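Local atomic coordinates of multiheme cytochrome cf (Carboxydothermus ferrireducens DSM 11255, PDB entry 6QVM), a protein that probably passes electrons through eleven c-type hemes to insoluble Fe(III) outside the cell, while sitting in the S-layer. Residues T31-S36 / K89-D94; Y37-P42 / T70-I75; T78-L83 / F109-G114. All coordinates share one frame; numbering follows the deposited sequence.

Contact 1: residues T31-S36 / K89-D94. With HEC (heme c), chain E.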
loop_
_atom_site.group_PDB
_atom_site.type_symbol
_atom_site.label_atom_id
_atom_site.label_comp_id
_atom_site.label_asym_id
_atom_site.label_seq_id
_atom_site.Cartn_x
_atom_site.Cartn_y
_atom_site.Cartn_z
ATOM N N THR A 31 -10.414 -7.206 -29.809
ATOM C CA THR A 31 -9.657 -8.423 -30.054
ATOM C C THR A 31 -10.351 -9.389 -31.003
ATOM O O THR A 31 -9.683 -10.269 -31.554
ATOM C CB THR A 31 -9.374 -9.138 -28.729
ATOM O OG1 THR A 31 -10.620 -9.496 -28.111
ATOM C CG2 THR A 31 -8.585 -8.229 -27.797
ATOM N N GLY A 32 -11.659 -9.245 -31.207
ATOM C CA GLY A 32 -12.394 -10.191 -32.019
ATOM C C GLY A 32 -12.616 -11.536 -31.365
ATOM O O GLY A 32 -12.848 -12.524 -32.066
ATOM N N LYS A 33 -12.556 -11.603 -30.036
ATOM C CA LYS A 33 -12.602 -12.858 -29.305
ATOM C C LYS A 33 -13.914 -13.009 -28.548
ATOM O O LYS A 33 -14.539 -12.024 -28.143
ATOM C CB LYS A 33 -11.431 -12.957 -28.321
ATOM C CG LYS A 33 -10.066 -13.029 -28.977
ATOM C CD LYS A 33 -9.874 -14.343 -29.707
ATOM C CE LYS A 33 -8.606 -14.304 -30.538
ATOM N NZ LYS A 33 -8.361 -15.588 -31.245
ATOM N N ASN A 34 -14.325 -14.263 -28.366
ATOM C CA ASN A 34 -15.479 -14.566 -27.530
ATOM C C ASN A 34 -15.192 -14.221 -26.074
ATOM O O ASN A 34 -14.038 -14.215 -25.631
ATOM C CB ASN A 34 -15.840 -16.047 -27.636
ATOM C CG ASN A 34 -16.690 -16.350 -28.848
ATOM O OD1 ASN A 34 -16.821 -15.523 -29.755
ATOM N ND2 ASN A 34 -17.286 -17.538 -28.869
ATOM N N CYS A 35 -16.262 -13.952 -25.321
ATOM C CA CYS A 35 -16.135 -13.744 -23.885
ATOM C C CYS A 35 -15.425 -14.927 -23.244
ATOM O O CYS A 35 -14.525 -14.755 -22.417
ATOM C CB CYS A 35 -17.516 -13.555 -23.254
ATOM S SG CYS A 35 -18.597 -12.392 -24.103
ATOM N N SER A 36 -15.812 -16.142 -23.638
ATOM C CA SER A 36 -15.265 -17.357 -23.048
ATOM C C SER A 36 -13.775 -17.531 -23.322
ATOM O O SER A 36 -13.150 -18.405 -22.713
ATOM C CB SER A 36 -16.034 -18.572 -23.570
ATOM O OG SER A 36 -15.718 -18.821 -24.929
ATOM N N LYS A 89 -3.010 -5.493 -21.810
ATOM C CA LYS A 89 -4.271 -5.680 -22.528
ATOM C C LYS A 89 -4.033 -5.801 -24.033
ATOM O O LYS A 89 -4.674 -5.143 -24.855
ATOM C CB LYS A 89 -5.262 -4.569 -22.186
ATOM C CG LYS A 89 -5.303 -4.301 -20.685
ATOM C CD LYS A 89 -6.700 -4.077 -20.154
ATOM C CE LYS A 89 -6.654 -3.351 -18.819
ATOM N NZ LYS A 89 -7.739 -3.771 -17.893
ATOM N N LYS A 90 -3.076 -6.658 -24.383
ATOM C CA LYS A 90 -2.871 -7.117 -25.747
ATOM C C LYS A 90 -2.810 -8.637 -25.730
ATOM O O LYS A 90 -2.331 -9.240 -24.767
ATOM C CB LYS A 90 -1.587 -6.538 -26.361
ATOM C CG LYS A 90 -1.532 -5.016 -26.375
ATOM C CD LYS A 90 -0.205 -4.519 -26.928
ATOM C CE LYS A 90 0.584 -3.747 -25.888
ATOM N NZ LYS A 90 1.616 -4.585 -25.222
ATOM N N LEU A 91 -3.305 -9.258 -26.795
ATOM C CA LEU A 91 -3.393 -10.711 -26.833
ATOM C C LEU A 91 -2.005 -11.343 -26.826
ATOM O O LEU A 91 -1.105 -10.902 -27.545
ATOM C CB LEU A 91 -4.161 -11.155 -28.074
ATOM C CG LEU A 91 -5.669 -10.906 -28.123
ATOM C CD1 LEU A 91 -6.225 -11.328 -29.479
ATOM C CD2 LEU A 91 -6.373 -11.656 -26.997
ATOM N N ALA A 92 -1.831 -12.373 -26.004
ATOM C CA ALA A 92 -0.629 -13.181 -26.087
ATOM C C ALA A 92 -0.635 -13.989 -27.381
ATOM O O ALA A 92 -1.661 -14.123 -28.057
ATOM C CB ALA A 92 -0.527 -14.113 -24.882
ATOM N N VAL A 93 0.530 -14.531 -27.726
ATOM C CA VAL A 93 0.618 -15.397 -28.892
ATOM C C VAL A 93 -0.152 -16.682 -28.622
ATOM O O VAL A 93 -0.006 -17.305 -27.563
ATOM C CB VAL A 93 2.085 -15.681 -29.243
ATOM C CG1 VAL A 93 2.198 -16.863 -30.198
ATOM C CG2 VAL A 93 2.722 -14.447 -29.863
ATOM N N ASP A 94 -0.978 -17.085 -29.584
ATOM C CA ASP A 94 -1.827 -18.264 -29.457
ATOM C C ASP A 94 -1.617 -19.140 -30.684
ATOM O O ASP A 94 -1.987 -18.753 -31.797
ATOM C CB ASP A 94 -3.298 -17.861 -29.311
ATOM C CG ASP A 94 -4.199 -19.025 -28.919
ATOM O OD1 ASP A 94 -3.789 -20.198 -29.081
ATOM O OD2 ASP A 94 -5.331 -18.759 -28.449
HETATM FE FE HEC E . -14.122 -9.058 -20.227
HETATM C CHA HEC E . -13.477 -7.443 -17.255
HETATM C CHB HEC E . -17.483 -8.873 -19.587
HETATM C CHC HEC E . -14.770 -10.463 -23.307
HETATM C CHD HEC E . -10.727 -9.564 -20.738
HETATM N NA HEC E . -15.260 -8.292 -18.719
HETATM C C1A HEC E . -14.793 -7.702 -17.561
HETATM C C2A HEC E . -15.926 -7.384 -16.718
HETATM C C3A HEC E . -17.034 -7.795 -17.360
HETATM C C4A HEC E . -16.634 -8.371 -18.627
HETATM C CMA HEC E . -18.488 -7.675 -16.861
HETATM C CAA HEC E . -15.828 -6.723 -15.322
HETATM C CBA HEC E . -16.467 -5.337 -15.338
HETATM C CGA HEC E . -15.534 -4.336 -15.963
HETATM O O1A HEC E . -16.035 -3.400 -16.640
HETATM O O2A HEC E . -14.295 -4.469 -15.784
HETATM N NB HEC E . -15.803 -9.581 -21.252
HETATM C C1B HEC E . -17.098 -9.373 -20.814
HETATM C C2B HEC E . -17.996 -9.783 -21.873
HETATM C C3B HEC E . -17.252 -10.235 -22.902
HETATM C C4B HEC E . -15.855 -10.102 -22.533
HETATM C CMB HEC E . -19.537 -9.729 -21.760
HETATM C CAB HEC E . -17.761 -10.789 -24.255
HETATM C CBB HEC E . -18.543 -9.722 -25.055
HETATM N NC HEC E . -12.974 -9.887 -21.711
HETATM C C1C HEC E . -13.446 -10.375 -22.919
HETATM C C2C HEC E . -12.308 -10.791 -23.723
HETATM C C3C HEC E . -11.181 -10.495 -23.036
HETATM C C4C HEC E . -11.588 -9.947 -21.748
HETATM C CMC HEC E . -12.418 -11.334 -25.168
HETATM C CAC HEC E . -9.699 -10.748 -23.445
HETATM C CBC HEC E . -9.295 -10.055 -24.768
HETATM N ND HEC E . -12.377 -8.583 -19.164
HETATM C C1D HEC E . -11.083 -8.894 -19.585
HETATM C C2D HEC E . -10.149 -8.389 -18.608
HETATM C C3D HEC E . -11.013 -7.732 -17.524
HETATM C C4D HEC E . -12.377 -7.896 -17.954
HETATM C CMD HEC E . -8.610 -8.487 -18.649
HETATM C CAD HEC E . -10.540 -7.015 -16.246
HETATM C CBD HEC E . -10.278 -5.561 -16.628
HETATM C CGD HEC E . -9.885 -4.751 -15.419
HETATM O O1D HEC E . -10.539 -4.897 -14.352
HETATM O O2D HEC E . -8.921 -3.949 -15.537
#
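Thr-31 and Leu-91 meet through their aliphatic ends, with Leu-91 CD1 3.9 Å from Thr-31 CB. This small surface contact lies beside a c-type heme, just ahead of the Cys-X-X-Cys-His motif that begins at Cys-35. Leu-91 crosses both Thr-31 and Lys-33 at an oblique angle. Its CD1 also touches the aliphatic part of Lys-33, at 4.0 Å from CE, while CD2 faces the heme. Thr-31 CG2 comes to 3.6 Å from HEC CBC, the methyl of a thioether arm. The two side chains therefore line the edge of the cofactor together.

The Thr-31 rotamer sorts its branches. With chi1 at 61°, OG1 sits between the backbone N and the carbonyl carbon and is hydrogen-bonded to Tyr-27 O. It also accepts a weak bond from Lys-33 N. Gly-32 ends helix 25-31 with a positive phi, and Lys-33 follows, its chain running past Leu-91. The Lys-33 ammonium makes cation-pi contacts with Tyr-37 and Tyr-97. Its charge is also 5.2 Å from that of Asp-94, measured from NZ to OD2, which may add a mild attraction. Phe-84 of helix 79-86 packs on both Thr-31 and Leu-91. Farther along the heme, Lys-89 NZ reaches a propionate and lies 2.6 Å from HEC O2D. One of the two thioether bonds of this heme is here, with Cys-35 SG 1.8 Å from HEC CAB.

Contact 2: residues Y37-P42 / T70-I75. With HEC (heme c), chain E.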
loop_
_atom_site.group_PDB
_atom_site.type_symbol
_atom_site.label_atom_id
_atom_site.label_comp_id
_atom_site.label_asym_id
_atom_site.label_seq_id
_atom_site.Cartn_x
_atom_site.Cartn_y
_atom_site.Cartn_z
ATOM N N TYR A 37 -13.204 -16.736 -24.229
ATOM C CA TYR A 37 -11.768 -16.807 -24.490
ATOM C C TYR A 37 -10.970 -16.276 -23.303
ATOM O O TYR A 37 -9.944 -16.855 -22.928
ATOM C CB TYR A 37 -11.444 -16.033 -25.772
ATOM C CG TYR A 37 -10.010 -16.146 -26.252
ATOM C CD1 TYR A 37 -9.561 -17.289 -26.901
ATOM C CD2 TYR A 37 -9.109 -15.102 -26.069
ATOM C CE1 TYR A 37 -8.252 -17.396 -27.345
ATOM C CE2 TYR A 37 -7.795 -15.202 -26.508
ATOM C CZ TYR A 37 -7.375 -16.349 -27.152
ATOM O OH TYR A 37 -6.073 -16.458 -27.595
ATOM N N CYS A 38 -11.443 -15.191 -22.685
ATOM C CA CYS A 38 -10.769 -14.580 -21.549
ATOM C C CYS A 38 -11.486 -14.787 -20.224
ATOM O O CYS A 38 -10.854 -14.642 -19.174
ATOM C CB CYS A 38 -10.598 -13.074 -21.774
ATOM S SG CYS A 38 -9.662 -12.635 -23.259
ATOM N N HIS A 39 -12.776 -15.111 -20.240
ATOM C CA HIS A 39 -13.558 -15.276 -19.023
ATOM C C HIS A 39 -14.000 -16.722 -18.872
ATOM O O HIS A 39 -14.313 -17.396 -19.860
ATOM C CB HIS A 39 -14.794 -14.369 -19.022
ATOM C CG HIS A 39 -14.474 -12.910 -19.006
ATOM N ND1 HIS A 39 -14.230 -12.212 -17.842
ATOM C CD2 HIS A 39 -14.356 -12.014 -20.014
ATOM C CE1 HIS A 39 -13.975 -10.949 -18.135
ATOM N NE2 HIS A 39 -14.047 -10.802 -19.446
ATOM N N GLN A 40 -14.030 -17.194 -17.629
ATOM C CA GLN A 40 -14.586 -18.504 -17.336
ATOM C C GLN A 40 -16.107 -18.448 -17.357
ATOM O O GLN A 40 -16.723 -17.453 -16.965
ATOM C CB GLN A 40 -14.102 -19.015 -15.979
ATOM C CG GLN A 40 -12.610 -19.308 -15.933
ATOM C CD GLN A 40 -12.139 -19.721 -14.553
ATOM O OE1 GLN A 40 -12.702 -20.626 -13.943
ATOM N NE2 GLN A 40 -11.115 -19.046 -14.045
ATOM N N VAL A 41 -16.711 -19.532 -17.831
ATOM C CA VAL A 41 -18.163 -19.632 -17.926
ATOM C C VAL A 41 -18.608 -20.812 -17.070
ATOM O O VAL A 41 -17.838 -21.766 -16.887
ATOM C CB VAL A 41 -18.617 -19.779 -19.388
ATOM C CG1 VAL A 41 -18.088 -18.624 -20.232
ATOM C CG2 VAL A 41 -18.149 -21.106 -19.960
ATOM N N PRO A 42 -19.822 -20.789 -16.512
ATOM C CA PRO A 42 -20.260 -21.895 -15.652
ATOM C C PRO A 42 -20.292 -23.214 -16.407
ATOM O O PRO A 42 -20.481 -23.254 -17.625
ATOM C CB PRO A 42 -21.668 -21.472 -15.217
ATOM C CG PRO A 42 -21.673 -19.989 -15.364
ATOM C CD PRO A 42 -20.810 -19.701 -16.561
ATOM N N THR A 70 -21.233 -8.068 -13.907
ATOM C CA THR A 70 -20.618 -6.810 -13.521
ATOM C C THR A 70 -19.189 -6.947 -13.031
ATOM O O THR A 70 -18.520 -5.924 -12.852
ATOM C CB THR A 70 -21.432 -6.129 -12.410
ATOM O OG1 THR A 70 -21.399 -6.951 -11.238
ATOM C CG2 THR A 70 -22.872 -5.912 -12.842
ATOM N N SER A 71 -18.697 -8.162 -12.823
ATOM C CA SER A 71 -17.481 -8.337 -12.046
ATOM C C SER A 71 -16.789 -9.626 -12.458
ATOM O O SER A 71 -17.440 -10.584 -12.882
ATOM C CB SER A 71 -17.802 -8.364 -10.549
ATOM O OG SER A 71 -16.718 -8.877 -9.792
ATOM N N THR A 72 -15.464 -9.637 -12.317
ATOM C CA THR A 72 -14.689 -10.853 -12.516
ATOM C C THR A 72 -14.839 -11.831 -11.362
ATOM O O THR A 72 -14.281 -12.930 -11.427
ATOM C CB THR A 72 -13.209 -10.530 -12.735
ATOM O OG1 THR A 72 -12.781 -9.567 -11.764
ATOM C CG2 THR A 72 -12.982 -9.985 -14.137
ATOM N N ALA A 73 -15.580 -11.464 -10.316
ATOM C CA ALA A 73 -15.982 -12.455 -9.325
ATOM C C ALA A 73 -17.015 -13.409 -9.902
ATOM O O ALA A 73 -17.063 -14.583 -9.520
ATOM C CB ALA A 73 -16.526 -11.761 -8.078
ATOM N N GLN A 74 -17.847 -12.920 -10.823
ATOM C CA GLN A 74 -18.781 -13.788 -11.534
ATOM C C GLN A 74 -18.074 -14.535 -12.657
ATOM O O GLN A 74 -18.255 -15.745 -12.825
ATOM C CB GLN A 74 -19.945 -12.971 -12.100
ATOM C CG GLN A 74 -20.668 -12.089 -11.092
ATOM C CD GLN A 74 -21.567 -11.075 -11.777
ATOM O OE1 GLN A 74 -21.100 -10.070 -12.319
ATOM N NE2 GLN A 74 -22.863 -11.349 -11.787
ATOM N N ILE A 75 -17.284 -13.817 -13.450
ATOM C CA ILE A 75 -16.609 -14.394 -14.607
ATOM C C ILE A 75 -15.100 -14.228 -14.448
ATOM O O ILE A 75 -14.505 -13.311 -15.036
ATOM C CB ILE A 75 -17.118 -13.763 -15.914
ATOM C CG1 ILE A 75 -17.269 -12.245 -15.767
ATOM C CG2 ILE A 75 -18.446 -14.381 -16.300
ATOM C CD1 ILE A 75 -17.475 -11.533 -17.088
HETATM FE FE HEC E . -14.122 -9.058 -20.227
HETATM C CHA HEC E . -13.477 -7.443 -17.255
HETATM C CHB HEC E . -17.483 -8.873 -19.587
HETATM C CHC HEC E . -14.770 -10.463 -23.307
HETATM C CHD HEC E . -10.727 -9.564 -20.738
HETATM N NA HEC E . -15.260 -8.292 -18.719
HETATM C C1A HEC E . -14.793 -7.702 -17.561
HETATM C C2A HEC E . -15.926 -7.384 -16.718
HETATM C C3A HEC E . -17.034 -7.795 -17.360
HETATM C C4A HEC E . -16.634 -8.371 -18.627
HETATM C CMA HEC E . -18.488 -7.675 -16.861
HETATM C CAA HEC E . -15.828 -6.723 -15.322
HETATM C CBA HEC E . -16.467 -5.337 -15.338
HETATM C CGA HEC E . -15.534 -4.336 -15.963
HETATM O O1A HEC E . -16.035 -3.400 -16.640
HETATM O O2A HEC E . -14.295 -4.469 -15.784
HETATM N NB HEC E . -15.803 -9.581 -21.252
HETATM C C1B HEC E . -17.098 -9.373 -20.814
HETATM C C2B HEC E . -17.996 -9.783 -21.873
HETATM C C3B HEC E . -17.252 -10.235 -22.902
HETATM C C4B HEC E . -15.855 -10.102 -22.533
HETATM C CMB HEC E . -19.537 -9.729 -21.760
HETATM C CAB HEC E . -17.761 -10.789 -24.255
HETATM C CBB HEC E . -18.543 -9.722 -25.055
HETATM N NC HEC E . -12.974 -9.887 -21.711
HETATM C C1C HEC E . -13.446 -10.375 -22.919
HETATM C C2C HEC E . -12.308 -10.791 -23.723
HETATM C C3C HEC E . -11.181 -10.495 -23.036
HETATM C C4C HEC E . -11.588 -9.947 -21.748
HETATM C CMC HEC E . -12.418 -11.334 -25.168
HETATM C CAC HEC E . -9.699 -10.748 -23.445
HETATM C CBC HEC E . -9.295 -10.055 -24.768
HETATM N ND HEC E . -12.377 -8.583 -19.164
HETATM C C1D HEC E . -11.083 -8.894 -19.585
HETATM C C2D HEC E . -10.149 -8.389 -18.608
HETATM C C3D HEC E . -11.013 -7.732 -17.524
HETATM C C4D HEC E . -12.377 -7.896 -17.954
HETATM C CMD HEC E . -8.610 -8.487 -18.649
HETATM C CAD HEC E . -10.540 -7.015 -16.246
HETATM C CBD HEC E . -10.278 -5.561 -16.628
HETATM C CGD HEC E . -9.885 -4.751 -15.419
HETATM O O1D HEC E . -10.539 -4.897 -14.352
HETATM O O2D HEC E . -8.921 -3.949 -15.537
HETATM O O HOH W 1 -18.167 -17.856 -14.591
#
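His-39 and Ile-75 are brought together by two different first torsions. His-39 CG lies opposite the carbonyl carbon and beside the backbone N (chi1 -65°). Ile-75 CG1 is held between the backbone N and the carbonyl carbon (chi1 43°), and this carries CD1 over the imidazole. The methyl makes a CH-pi contact, 3.7 Å from the ring centroid and displaced toward the rim. The same residue grips the ring in its own plane. His-39 ND1 donates to Ile-75 O at 3.0 Å in a nearly straight bond (173°), and ND1 stands off the plane of the Ile-75 carbonyl. Bond and methyl together fix the rotation of the ring.

NE2 is thereby aimed at the heme iron, 1.9 Å from HEC FE. His-39 ends the Cys-X-X-Cys-His motif of a c-type heme, and Cys-38 SG is bonded to HEC CAC. The other axial ligand is the backbone N of Thr-24, an N-terminal amine ligand as in cytochrome f. Ile-75 CD1 also rests on the porphyrin, 3.6 Å from HEC C4A, and the residue touches a second heme c.

Thr-72 CG2 reaches the ring edge, 4.2 Å from His-39 CE1, while its OG1 bonds to Gly-365 O. An ST turn from Ser-71 OG to Ala-73 N shapes this loop. Beyond Ile-75, a water donates to both Gln-40 O and Gln-74 O, 2.8 Å from each.

Contact 3: residues T78-L83 / F109-G114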
loop_
_atom_site.group_PDB
_atom_site.type_symbol
_atom_site.label_atom_id
_atom_site.label_comp_id
_atom_site.label_asym_id
_atom_site.label_seq_id
_atom_site.Cartn_x
_atom_site.Cartn_y
_atom_site.Cartn_z
ATOM N N THR A 78 -9.687 -16.580 -17.618
ATOM C CA THR A 78 -8.948 -17.755 -18.045
ATOM C C THR A 78 -7.456 -17.428 -18.097
ATOM O O THR A 78 -7.034 -16.297 -17.844
ATOM C CB THR A 78 -9.438 -18.230 -19.413
ATOM O OG1 THR A 78 -9.181 -17.219 -20.398
ATOM C CG2 THR A 78 -10.935 -18.521 -19.375
ATOM N N GLU A 79 -6.642 -18.434 -18.431
ATOM C CA GLU A 79 -5.220 -18.179 -18.635
ATOM C C GLU A 79 -5.022 -17.121 -19.712
ATOM O O GLU A 79 -4.191 -16.216 -19.577
ATOM C CB GLU A 79 -4.494 -19.464 -19.021
ATOM C CG GLU A 79 -3.021 -19.252 -19.343
ATOM C CD GLU A 79 -2.306 -20.546 -19.704
ATOM O OE1 GLU A 79 -2.953 -21.478 -20.246
ATOM O OE2 GLU A 79 -1.088 -20.629 -19.434
ATOM N N ARG A 80 -5.793 -17.227 -20.796
ATOM C CA ARG A 80 -5.688 -16.259 -21.883
ATOM C C ARG A 80 -6.058 -14.859 -21.411
ATOM O O ARG A 80 -5.448 -13.870 -21.838
ATOM C CB ARG A 80 -6.564 -16.688 -23.062
ATOM C CG ARG A 80 -6.065 -17.937 -23.762
ATOM C CD ARG A 80 -4.801 -17.642 -24.558
ATOM N NE ARG A 80 -3.974 -18.828 -24.754
ATOM C CZ ARG A 80 -2.764 -18.798 -25.299
ATOM N NH1 ARG A 80 -2.255 -17.644 -25.703
ATOM N NH2 ARG A 80 -2.059 -19.913 -25.429
ATOM N N GLY A 81 -7.062 -14.753 -20.538
ATOM C CA GLY A 81 -7.422 -13.446 -20.002
ATOM C C GLY A 81 -6.334 -12.866 -19.117
ATOM O O GLY A 81 -6.019 -11.673 -19.189
ATOM N N VAL A 82 -5.745 -13.711 -18.266
ATOM C CA VAL A 82 -4.616 -13.297 -17.439
ATOM C C VAL A 82 -3.473 -12.785 -18.311
ATOM O O VAL A 82 -2.977 -11.667 -18.121
ATOM C CB VAL A 82 -4.155 -14.460 -16.544
ATOM C CG1 VAL A 82 -2.812 -14.142 -15.930
ATOM C CG2 VAL A 82 -5.186 -14.750 -15.468
ATOM N N LEU A 83 -3.055 -13.588 -19.295
ATOM C CA LEU A 83 -1.969 -13.185 -20.184
ATOM C C LEU A 83 -2.306 -11.891 -20.909
ATOM O O LEU A 83 -1.459 -10.999 -21.035
ATOM C CB LEU A 83 -1.674 -14.297 -21.190
ATOM C CG LEU A 83 -1.229 -15.638 -20.604
ATOM C CD1 LEU A 83 -1.122 -16.693 -21.698
ATOM C CD2 LEU A 83 0.090 -15.495 -19.861
ATOM N N PHE A 109 6.312 -22.113 -26.565
ATOM C CA PHE A 109 7.022 -23.238 -25.963
ATOM C C PHE A 109 7.883 -22.776 -24.794
ATOM O O PHE A 109 7.976 -23.465 -23.773
ATOM C CB PHE A 109 7.879 -23.951 -27.014
ATOM C CG PHE A 109 7.128 -24.969 -27.832
ATOM C CD1 PHE A 109 5.842 -24.714 -28.280
ATOM C CD2 PHE A 109 7.718 -26.178 -28.162
ATOM C CE1 PHE A 109 5.151 -25.654 -29.033
ATOM C CE2 PHE A 109 7.038 -27.119 -28.917
ATOM C CZ PHE A 109 5.750 -26.859 -29.349
ATOM N N ALA A 110 8.512 -21.607 -24.921
ATOM C CA ALA A 110 9.310 -21.077 -23.821
ATOM C C ALA A 110 8.427 -20.674 -22.646
ATOM O O ALA A 110 8.703 -21.041 -21.499
ATOM C CB ALA A 110 10.147 -19.893 -24.299
ATOM N N ARG A 111 7.355 -19.928 -22.913
ATOM C CA ARG A 111 6.496 -19.450 -21.834
ATOM C C ARG A 111 5.986 -20.598 -20.969
ATOM O O ARG A 111 6.066 -20.548 -19.736
ATOM C CB ARG A 111 5.318 -18.668 -22.410
ATOM C CG ARG A 111 4.270 -18.313 -21.360
ATOM C CD ARG A 111 3.043 -17.651 -21.954
ATOM N NE ARG A 111 2.217 -18.568 -22.742
ATOM C CZ ARG A 111 1.413 -19.495 -22.224
ATOM N NH1 ARG A 111 1.327 -19.646 -20.913
ATOM N NH2 ARG A 111 0.684 -20.273 -23.013
ATOM N N VAL A 112 5.436 -21.635 -21.606
ATOM C CA VAL A 112 4.804 -22.712 -20.854
ATOM C C VAL A 112 5.848 -23.524 -20.097
ATOM O O VAL A 112 5.616 -23.956 -18.960
ATOM C CB VAL A 112 3.952 -23.584 -21.797
ATOM C CG1 VAL A 112 3.449 -24.828 -21.077
ATOM C CG2 VAL A 112 2.799 -22.771 -22.339
ATOM N N SER A 113 7.020 -23.722 -20.699
ATOM C CA SER A 113 8.056 -24.535 -20.072
ATOM C C SER A 113 8.831 -23.788 -18.990
ATOM O O SER A 113 9.414 -24.429 -18.108
ATOM C CB SER A 113 9.021 -25.059 -21.140
ATOM O OG SER A 113 9.586 -23.991 -21.882
ATOM N N GLY A 114 8.833 -22.458 -19.021
ATOM C CA GLY A 114 9.694 -21.704 -18.142
ATOM C C GLY A 114 11.119 -21.573 -18.626
ATOM O O GLY A 114 11.928 -20.923 -17.951
HETATM O O HOH W 2 -0.677 -22.358 -21.872
#
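Arg-111 NH1 donates to Glu-79 OE2 in a salt bridge of 3.0 Å. The nitrogen meets the oxygen from above the carboxylate plane, and the two flat groups stand almost perpendicular, 87° apart. The bond is also bent, with an N-H...O angle of 143°. A water adds a second route between the groups. It accepts from Arg-111 NH2 at 2.7 Å and donates weakly to Glu-79 OE1 at 2.9 Å.

Arg-80 NH2 lies 3.7 Å from Arg-111 NH2. Glu-108 probably offsets these like charges, since it makes a salt bridge with each arginine: OE1 with Arg-111 NE and OE2 with Arg-80 NH2. Arg-80 NH1 is held in turn by Val-93 O.

Arg-111 starts out extended and then bends at chi3 (71°), which lays its guanidinium across Leu-83. Leu-83 CD1 sits over the centre of one face, 3.8 Å from Arg-111 CZ. Val-112 CG2 covers the rim of the opposite face, so the group is sandwiched between two methyls. A leucine in place of Arg-111 would probably leave Glu-79 without its charged mate across the contact and Glu-108 with one salt bridge fewer.

The helix backbones stay well apart, and the axes of 79-83 and 109-113 approach no closer than 14.5 Å. Thr-78 caps the first helix through OG1 to Gly-81 N. On the far helix, Arg-111 and Val-112 touch Phe-206 of helix 199-212, while Phe-109 packs into helix 129-139.

How the contacts relate
The three contacts lie on one side of the chain's centre, their own centres about 13 to 18 Å apart. Contact 2 is nested within the loop closed by contact 1. Contacts 1 and 3 alternate along the chain, and contact 3 opens after contact 2 has closed. Contacts 1 and 2 share helix 35-38 and the same heme. Tyr-37 links them by a probable hydrogen bond to Asp-94. Helix 79-86 of contact 3 starts beside helix 35-38, with Thr-78 probably bonded to Tyr-37 and Cys-38. The set thus joins the N-terminal heme site to the helical region at 102-113, which may belong to the S-layer-binding part.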